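Side-chain contacts in 3,4-dihydroxy-2-butanone 4-phosphate synthase (Acinetobacter baumannii, PDB 6MNZ), which probably converts D-ribulose 5-phosphate to formate and 3,4-dihydroxy-2-butanone 4-phosphate, an early step of riboflavin biosynthesis that needs magnesium or manganese: residues A[56-61]-A[109-114]; A[224-229]-A[235-240]. All coordinates share one frame; numbering follows the deposited sequence.

Interaction 1 (A[56-61]-A[109-114])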
loop_
_atom_site.group_PDB
_atom_site.type_symbol
_atom_site.label_atom_id
_atom_site.label_comp_id
_atom_site.label_asym_id
_atom_site.label_seq_id
_atom_site.Cartn_x
_atom_site.Cartn_y
_atom_site.Cartn_z
ATOM N N VAL A 56 18.490 -23.733 -0.790
ATOM C CA VAL A 56 18.950 -23.400 -2.132
ATOM C C VAL A 56 17.801 -22.772 -2.909
ATOM O O VAL A 56 16.754 -23.398 -3.110
ATOM C CB VAL A 56 19.493 -24.642 -2.848
ATOM C CG1 VAL A 56 19.753 -24.342 -4.317
ATOM C CG2 VAL A 56 20.761 -25.126 -2.162
ATOM N N CYS A 57 18.019 -21.559 -3.406
ATOM C CA CYS A 57 17.002 -20.805 -4.121
ATOM C C CYS A 57 17.597 -20.266 -5.413
ATOM O O CYS A 57 18.805 -20.367 -5.644
ATOM C CB CYS A 57 16.453 -19.663 -3.258
ATOM S SG CYS A 57 15.538 -20.226 -1.802
ATOM N N LEU A 58 16.708 -19.909 -6.341
ATOM C CA LEU A 58 17.084 -19.522 -7.701
ATOM C C LEU A 58 16.445 -18.168 -8.000
ATOM O O LEU A 58 15.231 -18.082 -8.199
ATOM C CB LEU A 58 16.648 -20.571 -8.719
ATOM C CG LEU A 58 16.719 -20.093 -10.171
ATOM C CD1 LEU A 58 18.120 -19.626 -10.513
ATOM C CD2 LEU A 58 16.238 -21.161 -11.142
ATOM N N THR A 59 17.229 -17.102 -7.895
ATOM C CA THR A 59 16.706 -15.765 -8.134
ATOM C C THR A 59 16.440 -15.560 -9.622
ATOM O O THR A 59 17.243 -15.973 -10.464
ATOM C CB THR A 59 17.694 -14.724 -7.615
ATOM O OG1 THR A 59 18.905 -14.789 -8.379
ATOM C CG2 THR A 59 18.011 -14.985 -6.146
ATOM N N LEU A 60 15.224 -15.116 -9.944
ATOM C CA LEU A 60 14.817 -14.831 -11.312
ATOM C C LEU A 60 14.337 -13.390 -11.415
ATOM O O LEU A 60 13.654 -12.884 -10.517
ATOM C CB LEU A 60 13.686 -15.756 -11.796
ATOM C CG LEU A 60 14.037 -17.175 -12.240
ATOM C CD1 LEU A 60 14.593 -17.909 -11.074
ATOM C CD2 LEU A 60 12.825 -17.939 -12.788
ATOM N N SER A 61 14.418 -12.870 -12.634
ATOM C CA SER A 61 13.744 -11.630 -12.977
ATOM C C SER A 61 12.257 -11.869 -13.220
ATOM O O SER A 61 11.820 -12.974 -13.557
ATOM C CB SER A 61 14.381 -11.006 -14.217
ATOM O OG SER A 61 14.096 -11.775 -15.372
ATOM N N GLN A 109 18.988 -25.195 -14.599
ATOM C CA GLN A 109 19.362 -24.973 -15.991
ATOM C C GLN A 109 18.132 -24.793 -16.870
ATOM O O GLN A 109 18.091 -23.896 -17.720
ATOM C CB GLN A 109 20.214 -26.138 -16.498
ATOM C CG GLN A 109 21.545 -26.304 -15.777
ATOM C CD GLN A 109 22.353 -25.020 -15.714
ATOM O OE1 GLN A 109 23.115 -24.811 -14.773
ATOM N NE2 GLN A 109 22.328 -24.247 -16.797
ATOM N N ALA A 110 17.107 -25.622 -16.661
ATOM C CA ALA A 110 15.895 -25.517 -17.463
ATOM C C ALA A 110 15.240 -24.155 -17.287
ATOM O O ALA A 110 14.783 -23.546 -18.262
ATOM C CB ALA A 110 14.920 -26.632 -17.088
ATOM N N ALA A 111 15.248 -23.627 -16.062
ATOM C CA ALA A 111 14.600 -22.347 -15.808
ATOM C C ALA A 111 15.349 -21.204 -16.483
ATOM O O ALA A 111 14.730 -20.336 -17.110
ATOM C CB ALA A 111 14.496 -22.102 -14.303
ATOM N N VAL A 112 16.684 -21.249 -16.465
ATOM C CA VAL A 112 17.497 -20.126 -16.913
ATOM C C VAL A 112 18.094 -20.352 -18.292
ATOM O O VAL A 112 18.933 -19.552 -18.731
ATOM C CB VAL A 112 18.621 -19.817 -15.900
ATOM C CG1 VAL A 112 18.039 -19.617 -14.509
ATOM C CG2 VAL A 112 19.662 -20.926 -15.902
ATOM N N ALA A 113 17.764 -21.460 -18.949
ATOM C CA ALA A 113 18.039 -21.596 -20.372
ATOM C C ALA A 113 17.508 -20.391 -21.137
ATOM O O ALA A 113 16.505 -19.784 -20.753
ATOM C CB ALA A 113 17.409 -22.882 -20.908
ATOM N N ALA A 114 18.241 -19.997 -22.181
ATOM C CA ALA A 114 17.995 -18.709 -22.821
ATOM C C ALA A 114 16.543 -18.585 -23.268
ATOM O O ALA A 114 15.838 -17.647 -22.877
ATOM C CB ALA A 114 18.941 -18.529 -24.009
#

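Interaction 2 (A[224-229]-A[235-240])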
loop_
_atom_site.group_PDB
_atom_site.type_symbol
_atom_site.label_atom_id
_atom_site.label_comp_id
_atom_site.label_asym_id
_atom_site.label_seq_id
_atom_site.Cartn_x
_atom_site.Cartn_y
_atom_site.Cartn_z
ATOM N N TYR A 224 11.822 20.027 -11.115
ATOM C CA TYR A 224 12.380 18.927 -11.894
ATOM C C TYR A 224 11.802 17.617 -11.369
ATOM O O TYR A 224 11.963 17.293 -10.189
ATOM C CB TYR A 224 13.906 18.934 -11.816
ATOM C CG TYR A 224 14.544 20.204 -12.344
ATOM C CD1 TYR A 224 15.414 20.163 -13.426
ATOM C CD2 TYR A 224 14.419 21.407 -11.660
ATOM C CE1 TYR A 224 16.092 21.296 -13.841
ATOM C CE2 TYR A 224 14.992 22.568 -12.145
ATOM C CZ TYR A 224 15.835 22.504 -13.233
ATOM O OH TYR A 224 16.478 23.637 -13.674
ATOM N N ARG A 225 11.014 16.942 -12.205
ATOM C CA ARG A 225 10.511 15.607 -11.904
ATOM C C ARG A 225 11.453 14.548 -12.465
ATOM O O ARG A 225 11.703 14.510 -13.674
ATOM C CB ARG A 225 9.105 15.427 -12.481
ATOM C CG ARG A 225 8.014 16.109 -11.664
ATOM C CD ARG A 225 6.725 16.276 -12.460
ATOM N NE ARG A 225 5.732 15.260 -12.117
ATOM C CZ ARG A 225 5.420 14.215 -12.879
ATOM N NH1 ARG A 225 5.985 14.046 -14.071
ATOM N NH2 ARG A 225 4.484 13.366 -12.476
ATOM N N TYR A 226 11.889 13.632 -11.602
ATOM C CA TYR A 226 12.791 12.554 -11.982
ATOM C C TYR A 226 12.130 11.201 -11.755
ATOM O O TYR A 226 11.235 11.061 -10.917
ATOM C CB TYR A 226 14.096 12.625 -11.185
ATOM C CG TYR A 226 14.952 13.819 -11.530
ATOM C CD1 TYR A 226 14.761 15.040 -10.900
ATOM C CD2 TYR A 226 15.944 13.729 -12.494
ATOM C CE1 TYR A 226 15.624 16.094 -11.122
ATOM C CE2 TYR A 226 16.826 14.767 -12.702
ATOM C CZ TYR A 226 16.593 15.982 -12.096
ATOM O OH TYR A 226 17.345 17.078 -12.449
ATOM N N ARG A 227 12.586 10.202 -12.510
ATOM C CA ARG A 227 12.223 8.811 -12.275
ATOM C C ARG A 227 13.469 7.939 -12.317
ATOM O O ARG A 227 14.309 8.087 -13.210
ATOM C CB ARG A 227 11.209 8.323 -13.315
ATOM C CG ARG A 227 9.771 8.313 -12.825
ATOM C CD ARG A 227 8.927 7.311 -13.597
ATOM N NE ARG A 227 8.716 7.716 -14.985
ATOM C CZ ARG A 227 7.646 8.373 -15.424
ATOM N NH1 ARG A 227 6.728 8.815 -14.572
ATOM N NH2 ARG A 227 7.539 8.670 -16.712
ATOM N N GLU A 228 13.523 6.958 -11.420
ATOM C CA GLU A 228 14.623 6.007 -11.352
ATOM C C GLU A 228 14.209 4.657 -11.928
ATOM O O GLU A 228 13.022 4.329 -11.995
ATOM C CB GLU A 228 15.111 5.817 -9.915
ATOM C CG GLU A 228 16.420 5.048 -9.832
ATOM C CD GLU A 228 16.877 4.809 -8.411
ATOM O OE1 GLU A 228 16.013 4.478 -7.572
ATOM O OE2 GLU A 228 18.096 4.606 -8.226
ATOM N N ILE A 229 15.202 3.927 -12.446
ATOM C CA ILE A 229 14.963 2.583 -12.958
ATOM C C ILE A 229 14.175 1.785 -11.936
ATOM O O ILE A 229 14.554 1.707 -10.762
ATOM C CB ILE A 229 16.300 1.888 -13.275
ATOM C CG1 ILE A 229 17.106 2.684 -14.303
ATOM C CG2 ILE A 229 16.059 0.467 -13.758
ATOM C CD1 ILE A 229 16.395 2.910 -15.621
ATOM N N HIS A 235 10.642 11.299 -8.271
ATOM C CA HIS A 235 11.492 12.167 -7.468
ATOM C C HIS A 235 11.432 13.603 -7.973
ATOM O O HIS A 235 11.383 13.856 -9.179
ATOM C CB HIS A 235 12.942 11.680 -7.486
ATOM C CG HIS A 235 13.091 10.219 -7.203
ATOM N ND1 HIS A 235 13.257 9.723 -5.929
ATOM C CD2 HIS A 235 13.226 9.161 -8.037
ATOM C CE1 HIS A 235 13.311 8.404 -5.980
ATOM N NE2 HIS A 235 13.363 8.043 -7.249
ATOM N N LEU A 236 11.550 14.546 -7.040
ATOM C CA LEU A 236 11.479 15.965 -7.353
ATOM C C LEU A 236 12.774 16.664 -6.960
ATOM O O LEU A 236 13.521 16.197 -6.094
ATOM C CB LEU A 236 10.299 16.630 -6.637
ATOM C CG LEU A 236 8.923 16.068 -6.990
ATOM C CD1 LEU A 236 7.878 16.627 -6.051
ATOM C CD2 LEU A 236 8.570 16.380 -8.430
ATOM N N ALA A 237 12.985 17.840 -7.549
ATOM C CA ALA A 237 14.080 18.722 -7.149
ATOM C C ALA A 237 13.612 20.162 -7.303
ATOM O O ALA A 237 13.224 20.569 -8.402
ATOM C CB ALA A 237 15.331 18.459 -7.983
ATOM N N LEU A 238 13.430 20.841 -6.173
ATOM C CA LEU A 238 13.111 22.263 -6.155
ATOM C C LEU A 238 14.398 23.078 -6.212
ATOM O O LEU A 238 15.263 22.941 -5.341
ATOM C CB LEU A 238 12.309 22.615 -4.904
ATOM C CG LEU A 238 10.824 22.253 -4.945
ATOM C CD1 LEU A 238 10.639 20.749 -4.860
ATOM C CD2 LEU A 238 10.071 22.951 -3.821
ATOM N N VAL A 239 14.552 23.869 -7.274
ATOM C CA VAL A 239 15.764 24.642 -7.520
ATOM C C VAL A 239 15.421 26.124 -7.458
ATOM O O VAL A 239 14.353 26.544 -7.919
ATOM C CB VAL A 239 16.398 24.291 -8.882
ATOM C CG1 VAL A 239 17.677 25.085 -9.092
ATOM C CG2 VAL A 239 16.673 22.800 -8.964
ATOM N N LYS A 240 16.300 26.901 -6.827
ATOM C CA LYS A 240 16.274 28.356 -6.913
ATOM C C LYS A 240 17.647 28.838 -7.354
ATOM O O LYS A 240 18.636 28.628 -6.645
ATOM C CB LYS A 240 15.887 28.985 -5.570
ATOM C CG LYS A 240 15.917 30.512 -5.546
ATOM C CD LYS A 240 14.812 31.123 -6.404
ATOM C CE LYS A 240 15.175 32.528 -6.867
ATOM N NZ LYS A 240 14.012 33.457 -6.805
#

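Interaction 1 (A[56-61]-A[109-114])
Leu58 meets Ala111 and Val112 through the two methyls at the end of its side chain. The contact is apolar throughout. CD2 of Leu58 lies 3.7 Å from CB of Ala111. CD1 of Leu58 reaches CG1 of Val112 at 4.0 Å, and Leu58 CD2 is nearly as close to the same Val112 CG1, at 4.1 Å. The isobutyl fork therefore straddles Val112 CG1 with both prongs, while one prong also rests on the alanine methyl. The Leu58 and Val112 side chains cross at a slant. The CB of Leu58 already points to the helix, and with CG anti to the backbone nitrogen (chi1 167°) the fork is carried on to Ala111 and Val112. Val112 has CG1 anti to its carbonyl carbon (chi1 -54°), and this is the branch that meets the leucine. Leu60 also directs its CB to the helix, but its side chain comes no nearer to segment 109-114 than 4.7 Å, from Leu60 CD2 to Ala111 CB.

Strand 57-60 bonds through its backbone to strands 127-131 and 160-164. Ser61 OG caps the backbone N of Arg64, and Arg64 NH1 in turn bonds to Ala113 O just after the helix. Ala37 touches both Leu58 and Val112, and Ile127 also packs on Leu58.

All three touching residues are buried. The arrangement is helix-on-sheet packing in an alpha/beta domain, with the last turn of helix 101-112 set against an inner strand of the mixed sheet of the DHBP synthase region.

Interaction 2 (A[224-229]-A[235-240])
Tyr224 lies across from Ala237 and reaches on to Val239. Its CB is 4.1 Å from Ala237 CB. Farther out, Tyr224 CD2 is 3.6 Å from Ala237 O, which sits at the ring edge near its plane. Tyr224 CE2 then meets Val239 CG2 at 3.6 Å. With CG anti to the carbonyl carbon (chi1 -60°), the ring extends along the neighbouring strand. Leu337 also touches this side chain.

Tyr226 shares this face with Tyr224, His235 and Ala237. Its CE1 approaches Ala237 CB at 3.9 Å, and its OH bonds to Asp336. Ile333 of helix 320-336 packs on both Tyr226 and Ala237. On the other face Arg225 and Leu236 lie side by side, and NH1 of Arg225 forms a salt bridge with Asp210.

Two hydrogen-bonded pairs join the backbones. Tyr224 N gives a nearly straight bond to Ala237 O (3.1 Å, 173° at the hydrogen), and Ala237 N returns one to Tyr224 O. In the second pair His235 N bonds to Tyr226 O; the return bond from Tyr226 N is of doubtful length. Arg225 and Leu236 form the non-hydrogen-bonded pair between them. This is an antiparallel beta hairpin in the GTP cyclohydrolase II-like region.

Interactions 1 and 2 belong to the two different parts of this two-domain protein. Their centres are 36 Å apart, on opposite sides of the chain's centre, and their nearest atoms are about 12 Å apart. They follow one another along the chain without touching. Interaction 1 lies nearer the predicted substrate site: the side chain of Leu58 is about 9 Å from that of Thr144 and about 11 Å from that of Asp32. Interaction 2 also approaches that region at one end, where the Glu228 side chain is about 11 Å from that of Arg140. There Ile229 O bonds to His139, linking the turn of the hairpin to the synthase region.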